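Local coordinates for protein leukotriene A-4 hydrolase (Saccharomyces cerevisiae, PDB 2XQ0) that cleaves amino-terminal residues from di- and tripeptides as a zinc aminopeptidase of the M1 family and has low epoxide hydrolase activity in vitro, at residues V178-I182 / S278-T282; A284-L288 / V586-F591; K480-M484 / F494-F498. All blocks are in the same frame, centred on the assembly; numbering follows the deposited sequence.

Interaction 1: residues V178-I182 / S278-T282; sequences VFSGI and SPNMT
Val178 meets Met281 where the end of strand 177-179 faces the loop 278-282. The two side chains cross at about a right angle, with the methyl carbon CG2 of Val178 lying 4.0 Å from CG of Met281. The methionine, its CG anti to the backbone N (chi1 -167°), then bends at both following torsions, and this folds its CE back against CB of the valine. Tyr226 of strand 223-227 packs on both residues.

Phe179 points its CB away from the loop, its ring meeting Phe196 and strand 165-172, and contributes its backbone instead: its O sits 3.7 Å from CB of Met281. Next comes Ser180, the centre of an inverse gamma turn that Gly181 N closes with a weak bond to Phe179 O. Here the backbones come nearest, Ser180 CA lying 3.1 Å from O of Pro279, while CB of Ser180 rests 3.8 Å from CB of Ser278. Facing it across the contact is a type II beta turn from Ser278 to Met281, closed by Met281 N on Ser278 O, with Asn280 in its third place at positive phi (69°). The contact is thus turn against turn, joining the N-terminal beta domain of an M1 peptidase to its catalytic domain without a single direct hydrogen bond between the segments. The serine hydroxyls are held elsewhere, Ser180 OG by Gly208 N and Ser278 OG by Leu206 O.

The carbonyl O of Gly181 rests against CB of Asn280, at 3.8 Å. Ile182 lays CG1 across the amide of the same asparagine, 4.0 Å from OD1. That amide is fixed from both ends: Gln198 NE2 donates to OD1, and ND2 bonds to Trp259 O.

Interaction 2: residues A284-L288 / V586-F591; sequences ATPTL and VGRMKF
The guanidinium of Arg588 and the ring of Phe591 are the two flat groups that segment 586-591 sets against Thr285, Thr287 and Leu288. Over one face of the guanidinium comes the methyl group of Thr285, its CG2 3.8 Å from NH1; Lys590 CD lies over the opposite face, 3.3 Å above the plane, so the group is held between the threonine methyl and the lysine chain. Thr287 OG1 sits at the guanidinium edge, near its plane. The same hydroxyl oxygen lies in the plane of the Phe591 ring, 3.9 Å from CE2, while CG of Lys590 covers part of a ring face toward the rim. One threonine oxygen thus sits at the rims of both groups.

The contact brings together two domains of the M1 fold: the catalytic domain, through the 3-10 turn 286-288 that follows strand 282-284, and the helical C-terminal domain, through the start of helix 589-600. Arg588 occupies the N-cap position of that helix. With chi1 near 180° (-173°) sending the chain away from its own N, the extended side chain comes within about 5 Å of the bound bestatin and about 3 Å of Gly274, a substrate-binding residue. Glu558 forms a salt bridge with Lys590 NZ and a long, weak ion pair with Arg588 NH1.

Nearer the start of segment 586-591, the methyl groups CG2 of Thr287 and CG1 of Val586 meet at 4.0 Å, their side chains crossing at about a right angle. Leu288 adds CD2 obliquely beside NH1 of Arg588, at 4.3 Å. Within segment 284-288 the two threonines are tied together, Thr287 OG1 donating to Thr285 OG1 over 2.8 Å.

Interaction 3: residues K480-M484 / F494-F498; sequences KWVEM and FRSEF
Lys480 reaches across to Phe498 and Glu497 along a fully extended chain. Beyond CB, a chi1 of -172° swings CG to the far side from the backbone N and brings it beside the Phe498 ring, 3.9 Å from CE1. CD continues past the same carbon, lysine and phenylalanine sliding by each other in opposite directions. CE then closes to 3.1 Å on OE2 of Glu497. At the tip, NZ donates to the backbone O of Glu497 at 3.3 Å, approaching from above the carbonyl plane (40° out of it), and makes a long salt bridge with OE2. Met484 touches that carboxylate as well, its CE 3.5 Å from OE2, while its CB lies at the edge of the Phe498 ring.

Phe498 also stacks in offset fashion on the five-membered ring of Trp481, centroids 3.8 Å apart and planes at 13°. Trp481 NE1, lying over the phenylalanine face, bonds to the hydroxyl of Tyr547. Phe494 runs nearly parallel to the six-membered ring of the tryptophan but is slid aside, so that CD2 meets CZ3 at 3.8 Å and the rings barely overlap.

An aromatic cluster of Trp481, Phe494 and Phe498, bordered by the Lys480-Glu497 pair, thus packs helix 469-484 against helix 491-497 in a helical hairpin, with helix 537-546 against the cluster.

Two of the three contacts lie near the catalytic centre, and the third lies far from it. Interactions 1 and 2 use neighbouring parts of one chain run, 278-282 and 284-288, so strand 282-284 connects contacts whose centres are 20 Å apart: one faces the N-terminal domain, the other the C-terminal domain. The side chains of Ser278 in interaction 1 and Arg588 in interaction 2 lie about 11 Å and about 10 Å from the zinc ion, and about 8 Å and about 5 Å from bestatin. Interaction 3 falls within the sequence spanned by interaction 2, yet its centre is 33 Å from that of interaction 2 and 50 Å from that of interaction 1.

Interaction 1: residues V178-I182 / S278-T282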
ATOM      1  N   VAL A 178       1.466   0.026  19.924  1.00 20.54           N
ATOM      2  CA  VAL A 178       1.922   1.151  19.123  1.00 23.68           C
ATOM      3  C   VAL A 178       0.733   1.751  18.381  1.00 25.07           C
ATOM      4  O   VAL A 178      -0.273   1.074  18.143  1.00 23.01           O
ATOM      5  CB  VAL A 178       3.036   0.774  18.155  1.00 23.22           C
ATOM      6  CG1 VAL A 178       4.226   0.189  18.925  1.00 29.59           C
ATOM      7  CG2 VAL A 178       2.515  -0.205  17.113  1.00 28.23           C
ATOM      8  N   PHE A 179       0.855   3.031  18.049  1.00 18.47           N
ATOM      9  CA  PHE A 179      -0.241   3.817  17.515  1.00 21.88           C
ATOM     10  C   PHE A 179       0.352   4.810  16.522  1.00 23.67           C
ATOM     11  O   PHE A 179       1.524   5.153  16.619  1.00 22.27           O
ATOM     12  CB  PHE A 179      -0.933   4.579  18.646  1.00 25.86           C
ATOM     13  CG  PHE A 179      -2.027   5.506  18.180  1.00 24.43           C
ATOM     14  CD1 PHE A 179      -3.298   5.020  17.913  1.00 21.58           C
ATOM     15  CD2 PHE A 179      -1.786   6.870  18.038  1.00 26.10           C
ATOM     16  CE1 PHE A 179      -4.316   5.875  17.463  1.00 21.00           C
ATOM     17  CE2 PHE A 179      -2.780   7.730  17.600  1.00 28.96           C
ATOM     18  CZ  PHE A 179      -4.053   7.242  17.326  1.00 25.51           C
ATOM     19  N   SER A 180      -0.468   5.268  15.584  1.00 21.65           N
ATOM     20  CA  SER A 180      -0.053   6.266  14.607  1.00 16.75           C
ATOM     21  C   SER A 180      -0.021   7.664  15.218  1.00 17.66           C
ATOM     22  O   SER A 180      -0.786   8.565  14.821  1.00 24.66           O
ATOM     23  CB  SER A 180      -1.031   6.255  13.444  1.00 18.25           C
ATOM     24  OG  SER A 180      -2.358   6.416  13.924  1.00 24.81           O
ATOM     25  N   GLY A 181       0.858   7.844  16.187  1.00 17.69           N
ATOM     26  CA  GLY A 181       1.058   9.128  16.821  1.00 25.42           C
ATOM     27  C   GLY A 181       2.280   9.061  17.713  1.00 25.21           C
ATOM     28  O   GLY A 181       2.940   8.034  17.797  1.00 30.98           O
ATOM     29  N   ILE A 182       2.579  10.165  18.384  1.00 25.79           N
ATOM     30  CA  ILE A 182       3.751  10.234  19.238  1.00 30.01           C
ATOM     31  C   ILE A 182       3.348   9.868  20.653  1.00 28.24           C
ATOM     32  O   ILE A 182       2.391  10.398  21.201  1.00 27.53           O
ATOM     33  CB  ILE A 182       4.418  11.622  19.190  1.00 35.87           C
ATOM     34  CG1 ILE A 182       4.906  11.900  17.757  1.00 43.71           C
ATOM     35  CG2 ILE A 182       5.583  11.688  20.182  1.00 36.05           C
ATOM     36  CD1 ILE A 182       5.581  13.230  17.558  1.00 43.72           C
ATOM     37  N   SER A 278       0.925   4.618   8.016  1.00 16.73           N
ATOM     38  CA  SER A 278       0.366   5.296   9.176  1.00 16.06           C
ATOM     39  C   SER A 278       1.380   6.272   9.702  1.00 19.71           C
ATOM     40  O   SER A 278       2.529   5.902   9.916  1.00 21.75           O
ATOM     41  CB  SER A 278       0.017   4.316  10.289  1.00 27.08           C
ATOM     42  OG  SER A 278      -1.089   3.541   9.911  1.00 30.55           O
ATOM     43  N   PRO A 279       0.965   7.531   9.910  1.00 18.80           N
ATOM     44  CA  PRO A 279       1.862   8.572  10.436  1.00 22.05           C
ATOM     45  C   PRO A 279       2.514   8.208  11.751  1.00 21.67           C
ATOM     46  O   PRO A 279       1.832   7.824  12.698  1.00 20.37           O
ATOM     47  CB  PRO A 279       0.931   9.769  10.646  1.00 23.54           C
ATOM     48  CG  PRO A 279      -0.188   9.541   9.724  1.00 29.38           C
ATOM     49  CD  PRO A 279      -0.382   8.055   9.630  1.00 23.47           C
ATOM     50  N   ASN A 280       3.830   8.359  11.807  1.00 19.08           N
ATOM     51  CA  ASN A 280       4.622   8.019  12.982  1.00 19.04           C
ATOM     52  C   ASN A 280       4.720   6.525  13.276  1.00 22.35           C
ATOM     53  O   ASN A 280       5.343   6.131  14.265  1.00 29.34           O
ATOM     54  CB  ASN A 280       4.151   8.771  14.231  1.00 27.27           C
ATOM     55  CG  ASN A 280       4.340  10.279  14.118  1.00 29.81           C
ATOM     56  OD1 ASN A 280       3.381  11.049  14.178  1.00 24.51           O
ATOM     57  ND2 ASN A 280       5.576  10.703  13.963  1.00 22.40           N
ATOM     58  N   MET A 281       4.134   5.682  12.426  1.00 19.79           N
ATOM     59  CA  MET A 281       4.320   4.241  12.607  1.00 23.20           C
ATOM     60  C   MET A 281       4.007   3.495  11.330  1.00 22.56           C
ATOM     61  O   MET A 281       2.927   2.964  11.177  1.00 20.17           O
ATOM     62  CB  MET A 281       3.449   3.696  13.755  1.00 18.52           C
ATOM     63  CG  MET A 281       3.798   2.272  14.232  1.00 21.97           C
ATOM     64  SD  MET A 281       5.521   2.009  14.754  1.00 29.13           S
ATOM     65  CE  MET A 281       5.596   3.152  16.147  1.00 23.49           C
ATOM     66  N   THR A 282       4.963   3.462  10.416  1.00 17.78           N
ATOM     67  CA  THR A 282       4.828   2.677   9.197  1.00 14.68           C
ATOM     68  C   THR A 282       4.655   1.203   9.561  1.00 18.46           C
ATOM     69  O   THR A 282       5.399   0.672  10.378  1.00 24.27           O
ATOM     70  CB  THR A 282       6.101   2.879   8.326  1.00 17.99           C
ATOM     71  OG1 THR A 282       6.029   4.171   7.714  1.00 22.09           O
ATOM     72  CG2 THR A 282       6.197   1.813   7.232  1.00 23.61           C
TER

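Interaction 2: residues A284-L288 / V586-F591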
ATOM      1  N   ALA A 284       5.054  -2.530   8.355  1.00 19.59           N
ATOM      2  CA  ALA A 284       5.846  -3.195   7.324  1.00 21.23           C
ATOM      3  C   ALA A 284       5.752  -4.726   7.389  1.00 30.18           C
ATOM      4  O   ALA A 284       5.596  -5.296   8.469  1.00 26.38           O
ATOM      5  CB  ALA A 284       7.301  -2.740   7.413  1.00 22.91           C
ATOM      6  N   THR A 285       5.827  -5.375   6.224  1.00 26.85           N
ATOM      7  CA  THR A 285       5.891  -6.836   6.112  1.00 21.74           C
ATOM      8  C   THR A 285       7.282  -7.321   6.532  1.00 23.76           C
ATOM      9  O   THR A 285       8.294  -6.704   6.191  1.00 28.07           O
ATOM     10  CB  THR A 285       5.588  -7.305   4.652  1.00 27.06           C
ATOM     11  OG1 THR A 285       5.733  -8.725   4.536  1.00 32.43           O
ATOM     12  CG2 THR A 285       6.517  -6.619   3.643  1.00 28.87           C
ATOM     13  N   PRO A 286       7.336  -8.418   7.291  1.00 23.18           N
ATOM     14  CA  PRO A 286       8.622  -9.022   7.670  1.00 25.96           C
ATOM     15  C   PRO A 286       9.371  -9.572   6.463  1.00 25.85           C
ATOM     16  O   PRO A 286      10.564  -9.838   6.560  1.00 32.16           O
ATOM     17  CB  PRO A 286       8.225 -10.188   8.584  1.00 27.39           C
ATOM     18  CG  PRO A 286       6.775 -10.054   8.831  1.00 32.68           C
ATOM     19  CD  PRO A 286       6.178  -9.175   7.796  1.00 25.57           C
ATOM     20  N   THR A 287       8.677  -9.750   5.342  1.00 29.61           N
ATOM     21  CA  THR A 287       9.349 -10.222   4.140  1.00 31.59           C
ATOM     22  C   THR A 287      10.242  -9.125   3.587  1.00 31.93           C
ATOM     23  O   THR A 287      10.899  -9.318   2.583  1.00 34.93           O
ATOM     24  CB  THR A 287       8.371 -10.689   3.041  1.00 34.79           C
ATOM     25  OG1 THR A 287       7.556  -9.593   2.617  1.00 28.42           O
ATOM     26  CG2 THR A 287       7.478 -11.828   3.554  1.00 31.10           C
ATOM     27  N   LEU A 288      10.262  -7.966   4.240  1.00 26.62           N
ATOM     28  CA  LEU A 288      11.212  -6.938   3.846  1.00 22.85           C
ATOM     29  C   LEU A 288      12.605  -7.332   4.320  1.00 29.53           C
ATOM     30  O   LEU A 288      13.603  -6.866   3.777  1.00 36.32           O
ATOM     31  CB  LEU A 288      10.853  -5.564   4.432  1.00 28.67           C
ATOM     32  CG  LEU A 288       9.667  -4.796   3.840  1.00 30.36           C
ATOM     33  CD1 LEU A 288       9.789  -3.313   4.173  1.00 34.81           C
ATOM     34  CD2 LEU A 288       9.620  -5.007   2.333  1.00 28.67           C
ATOM     35  N   VAL A 586       4.450 -17.389   4.651  1.00 54.05           N
ATOM     36  CA  VAL A 586       4.207 -15.982   4.314  1.00 55.94           C
ATOM     37  C   VAL A 586       2.715 -15.650   4.196  1.00 50.02           C
ATOM     38  O   VAL A 586       1.901 -16.522   3.912  1.00 54.62           O
ATOM     39  CB  VAL A 586       4.943 -15.544   3.008  1.00 48.06           C
ATOM     40  CG1 VAL A 586       6.459 -15.640   3.179  1.00 54.41           C
ATOM     41  CG2 VAL A 586       4.484 -16.375   1.815  1.00 49.72           C
ATOM     42  N   GLY A 587       2.371 -14.382   4.415  1.00 48.54           N
ATOM     43  CA  GLY A 587       0.990 -13.926   4.346  1.00 43.67           C
ATOM     44  C   GLY A 587       0.786 -12.733   3.419  1.00 41.08           C
ATOM     45  O   GLY A 587      -0.344 -12.330   3.141  1.00 33.79           O
ATOM     46  N   ARG A 588       1.884 -12.159   2.939  1.00 38.93           N
ATOM     47  CA  ARG A 588       1.803 -11.017   2.029  1.00 41.12           C
ATOM     48  C   ARG A 588       1.041 -11.387   0.756  1.00 37.11           C
ATOM     49  O   ARG A 588       1.436 -12.303   0.043  1.00 36.18           O
ATOM     50  CB  ARG A 588       3.206 -10.518   1.675  1.00 37.65           C
ATOM     51  CG  ARG A 588       3.211  -9.230   0.867  1.00 41.08           C
ATOM     52  CD  ARG A 588       4.613  -8.651   0.761  1.00 39.01           C
ATOM     53  NE  ARG A 588       4.629  -7.434  -0.042  1.00 36.75           N
ATOM     54  CZ  ARG A 588       5.732  -6.811  -0.437  1.00 35.20           C
ATOM     55  NH1 ARG A 588       6.922  -7.279  -0.092  1.00 28.50           N
ATOM     56  NH2 ARG A 588       5.642  -5.715  -1.174  1.00 37.86           N
ATOM     57  N   MET A 589      -0.047 -10.670   0.471  1.00 42.40           N
ATOM     58  CA  MET A 589      -0.917 -11.034  -0.651  1.00 45.96           C
ATOM     59  C   MET A 589      -0.152 -11.214  -1.949  1.00 39.49           C
ATOM     60  O   MET A 589      -0.375 -12.179  -2.687  1.00 45.56           O
ATOM     61  CB  MET A 589      -2.049 -10.017  -0.835  1.00 48.55           C
ATOM     62  CG  MET A 589      -3.249 -10.283   0.060  1.00 53.40           C
ATOM     63  SD  MET A 589      -4.644  -9.171  -0.214  1.00 58.43           S
ATOM     64  CE  MET A 589      -3.972  -7.601   0.331  1.00 56.21           C
ATOM     65  N   LYS A 590       0.768 -10.295  -2.216  1.00 34.73           N
ATOM     66  CA  LYS A 590       1.518 -10.329  -3.475  1.00 36.67           C
ATOM     67  C   LYS A 590       2.177 -11.687  -3.749  1.00 36.53           C
ATOM     68  O   LYS A 590       2.389 -12.044  -4.909  1.00 34.66           O
ATOM     69  CB  LYS A 590       2.552  -9.194  -3.524  1.00 47.40           C
ATOM     70  CG  LYS A 590       3.992  -9.629  -3.294  1.00 57.86           C
ATOM     71  CD  LYS A 590       4.978  -8.449  -3.309  1.00 52.76           C
ATOM     72  CE  LYS A 590       5.259  -7.935  -4.712  1.00 48.53           C
ATOM     73  NZ  LYS A 590       6.467  -7.055  -4.738  1.00 46.62           N
ATOM     74  N   PHE A 591       2.502 -12.444  -2.698  1.00 39.54           N
ATOM     75  CA  PHE A 591       3.100 -13.777  -2.870  1.00 43.13           C
ATOM     76  C   PHE A 591       2.078 -14.895  -2.727  1.00 50.34           C
ATOM     77  O   PHE A 591       2.070 -15.849  -3.513  1.00 47.79           O
ATOM     78  CB  PHE A 591       4.242 -14.020  -1.878  1.00 43.76           C
ATOM     79  CG  PHE A 591       5.305 -12.957  -1.900  1.00 41.92           C
ATOM     80  CD1 PHE A 591       5.909 -12.590  -3.088  1.00 37.13           C
ATOM     81  CD2 PHE A 591       5.701 -12.333  -0.723  1.00 41.55           C
ATOM     82  CE1 PHE A 591       6.882 -11.611  -3.106  1.00 36.97           C
ATOM     83  CE2 PHE A 591       6.679 -11.352  -0.737  1.00 38.40           C
ATOM     84  CZ  PHE A 591       7.265 -10.993  -1.924  1.00 37.23           C
TER

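Interaction 3: residues K480-M484 / F494-F498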
ATOM      1  N   LYS A 480      19.362 -15.613 -23.901  1.00 36.48           N
ATOM      2  CA  LYS A 480      20.391 -16.641 -24.068  1.00 33.78           C
ATOM      3  C   LYS A 480      19.955 -17.995 -23.501  1.00 37.89           C
ATOM      4  O   LYS A 480      20.170 -19.038 -24.127  1.00 45.09           O
ATOM      5  CB  LYS A 480      21.700 -16.194 -23.413  1.00 33.42           C
ATOM      6  CG  LYS A 480      22.888 -17.111 -23.686  1.00 44.15           C
ATOM      7  CD  LYS A 480      24.110 -16.705 -22.843  1.00 51.06           C
ATOM      8  CE  LYS A 480      25.273 -17.685 -23.019  1.00 51.21           C
ATOM      9  NZ  LYS A 480      26.418 -17.420 -22.092  1.00 50.66           N
ATOM     10  N   TRP A 481      19.350 -17.979 -22.315  1.00 35.47           N
ATOM     11  CA  TRP A 481      18.806 -19.194 -21.713  1.00 38.86           C
ATOM     12  C   TRP A 481      17.712 -19.794 -22.570  1.00 43.43           C
ATOM     13  O   TRP A 481      17.671 -21.008 -22.757  1.00 54.58           O
ATOM     14  CB  TRP A 481      18.283 -18.945 -20.289  1.00 33.79           C
ATOM     15  CG  TRP A 481      19.323 -19.236 -19.264  1.00 32.87           C
ATOM     16  CD1 TRP A 481      20.143 -18.337 -18.639  1.00 32.66           C
ATOM     17  CD2 TRP A 481      19.704 -20.530 -18.788  1.00 37.19           C
ATOM     18  NE1 TRP A 481      20.994 -18.995 -17.773  1.00 40.55           N
ATOM     19  CE2 TRP A 481      20.744 -20.342 -17.854  1.00 49.26           C
ATOM     20  CE3 TRP A 481      19.268 -21.831 -19.063  1.00 45.85           C
ATOM     21  CZ2 TRP A 481      21.344 -21.408 -17.187  1.00 53.78           C
ATOM     22  CZ3 TRP A 481      19.855 -22.878 -18.399  1.00 48.03           C
ATOM     23  CH2 TRP A 481      20.885 -22.665 -17.474  1.00 54.62           C
ATOM     24  N   VAL A 482      16.813 -18.955 -23.079  1.00 39.77           N
ATOM     25  CA  VAL A 482      15.725 -19.469 -23.907  1.00 41.56           C
ATOM     26  C   VAL A 482      16.273 -20.178 -25.137  1.00 50.48           C
ATOM     27  O   VAL A 482      15.766 -21.226 -25.545  1.00 61.31           O
ATOM     28  CB  VAL A 482      14.734 -18.355 -24.321  1.00 40.37           C
ATOM     29  CG1 VAL A 482      13.730 -18.894 -25.322  1.00 39.98           C
ATOM     30  CG2 VAL A 482      14.000 -17.821 -23.097  1.00 40.68           C
ATOM     31  N   GLU A 483      17.331 -19.610 -25.710  1.00 43.29           N
ATOM     32  CA  GLU A 483      17.933 -20.139 -26.928  1.00 39.76           C
ATOM     33  C   GLU A 483      18.668 -21.453 -26.667  1.00 45.25           C
ATOM     34  O   GLU A 483      18.470 -22.438 -27.372  1.00 52.26           O
ATOM     35  CB  GLU A 483      18.913 -19.108 -27.509  1.00 48.83           C
ATOM     36  CG  GLU A 483      19.096 -19.188 -29.025  1.00 70.33           C
ATOM     37  CD  GLU A 483      17.869 -18.698 -29.793  1.00 85.19           C
ATOM     38  OE1 GLU A 483      16.778 -18.597 -29.186  1.00 89.43           O
ATOM     39  OE2 GLU A 483      17.998 -18.411 -31.003  1.00 88.54           O
ATOM     40  N   MET A 484      19.523 -21.450 -25.648  1.00 40.51           N
ATOM     41  CA  MET A 484      20.379 -22.584 -25.339  1.00 45.38           C
ATOM     42  C   MET A 484      19.602 -23.810 -24.856  1.00 50.01           C
ATOM     43  O   MET A 484      20.074 -24.941 -24.974  1.00 49.82           O
ATOM     44  CB  MET A 484      21.439 -22.172 -24.319  1.00 49.56           C
ATOM     45  CG  MET A 484      22.431 -21.160 -24.871  1.00 48.43           C
ATOM     46  SD  MET A 484      23.248 -21.793 -26.355  1.00 41.65           S
ATOM     47  CE  MET A 484      23.533 -20.255 -27.251  1.00 32.91           C
ATOM     48  N   PHE A 494      25.431 -27.360 -20.523  1.00 44.51           N
ATOM     49  CA  PHE A 494      24.983 -26.125 -19.909  1.00 49.57           C
ATOM     50  C   PHE A 494      26.062 -25.453 -19.061  1.00 48.56           C
ATOM     51  O   PHE A 494      26.210 -24.232 -19.091  1.00 47.54           O
ATOM     52  CB  PHE A 494      23.704 -26.367 -19.107  1.00 56.18           C
ATOM     53  CG  PHE A 494      22.477 -26.479 -19.965  1.00 56.64           C
ATOM     54  CD1 PHE A 494      21.980 -27.713 -20.331  1.00 60.30           C
ATOM     55  CD2 PHE A 494      21.833 -25.342 -20.423  1.00 50.80           C
ATOM     56  CE1 PHE A 494      20.855 -27.813 -21.124  1.00 59.42           C
ATOM     57  CE2 PHE A 494      20.708 -25.441 -21.219  1.00 49.01           C
ATOM     58  CZ  PHE A 494      20.221 -26.672 -21.567  1.00 49.84           C
ATOM     59  N   ARG A 495      26.819 -26.247 -18.313  1.00 51.37           N
ATOM     60  CA  ARG A 495      27.870 -25.699 -17.456  1.00 58.58           C
ATOM     61  C   ARG A 495      28.985 -25.068 -18.283  1.00 56.36           C
ATOM     62  O   ARG A 495      29.685 -24.175 -17.811  1.00 49.37           O
ATOM     63  CB  ARG A 495      28.445 -26.776 -16.533  1.00 63.44           C
ATOM     64  CG  ARG A 495      27.453 -27.325 -15.534  1.00 71.27           C
ATOM     65  CD  ARG A 495      28.124 -27.582 -14.201  1.00 86.64           C
ATOM     66  NE  ARG A 495      27.368 -28.523 -13.380  1.00 99.90           N
ATOM     67  CZ  ARG A 495      27.568 -29.837 -13.380  1.00113.99           C
ATOM     68  NH1 ARG A 495      28.504 -30.367 -14.159  1.00117.41           N
ATOM     69  NH2 ARG A 495      26.837 -30.622 -12.601  1.00119.31           N
ATOM     70  N   SER A 496      29.148 -25.541 -19.515  1.00 53.12           N
ATOM     71  CA  SER A 496      30.125 -24.951 -20.428  1.00 57.70           C
ATOM     72  C   SER A 496      29.668 -23.594 -20.952  1.00 56.68           C
ATOM     73  O   SER A 496      30.491 -22.721 -21.201  1.00 52.25           O
ATOM     74  CB  SER A 496      30.430 -25.894 -21.590  1.00 61.91           C
ATOM     75  OG  SER A 496      31.096 -27.053 -21.121  1.00 82.05           O
ATOM     76  N   GLU A 497      28.359 -23.413 -21.109  1.00 56.25           N
ATOM     77  CA  GLU A 497      27.811 -22.130 -21.560  1.00 50.93           C
ATOM     78  C   GLU A 497      27.564 -21.160 -20.402  1.00 50.04           C
ATOM     79  O   GLU A 497      27.779 -19.945 -20.520  1.00 50.52           O
ATOM     80  CB  GLU A 497      26.498 -22.351 -22.322  1.00 57.37           C
ATOM     81  CG  GLU A 497      26.619 -22.248 -23.831  1.00 70.87           C
ATOM     82  CD  GLU A 497      26.911 -20.832 -24.305  1.00 71.94           C
ATOM     83  OE1 GLU A 497      28.081 -20.408 -24.240  1.00 71.57           O
ATOM     84  OE2 GLU A 497      25.970 -20.139 -24.742  1.00 72.89           O
ATOM     85  N   PHE A 498      27.106 -21.697 -19.278  1.00 45.01           N
ATOM     86  CA  PHE A 498      26.634 -20.859 -18.185  1.00 44.99           C
ATOM     87  C   PHE A 498      27.429 -21.089 -16.908  1.00 49.45           C
ATOM     88  O   PHE A 498      27.870 -22.197 -16.644  1.00 48.57           O
ATOM     89  CB  PHE A 498      25.159 -21.174 -17.900  1.00 32.79           C
ATOM     90  CG  PHE A 498      24.241 -20.905 -19.071  1.00 44.30           C
ATOM     91  CD1 PHE A 498      23.853 -19.605 -19.385  1.00 41.84           C
ATOM     92  CD2 PHE A 498      23.743 -21.948 -19.838  1.00 45.77           C
ATOM     93  CE1 PHE A 498      22.996 -19.356 -20.458  1.00 39.75           C
ATOM     94  CE2 PHE A 498      22.876 -21.704 -20.913  1.00 45.14           C
ATOM     95  CZ  PHE A 498      22.504 -20.407 -21.220  1.00 37.81           C
TER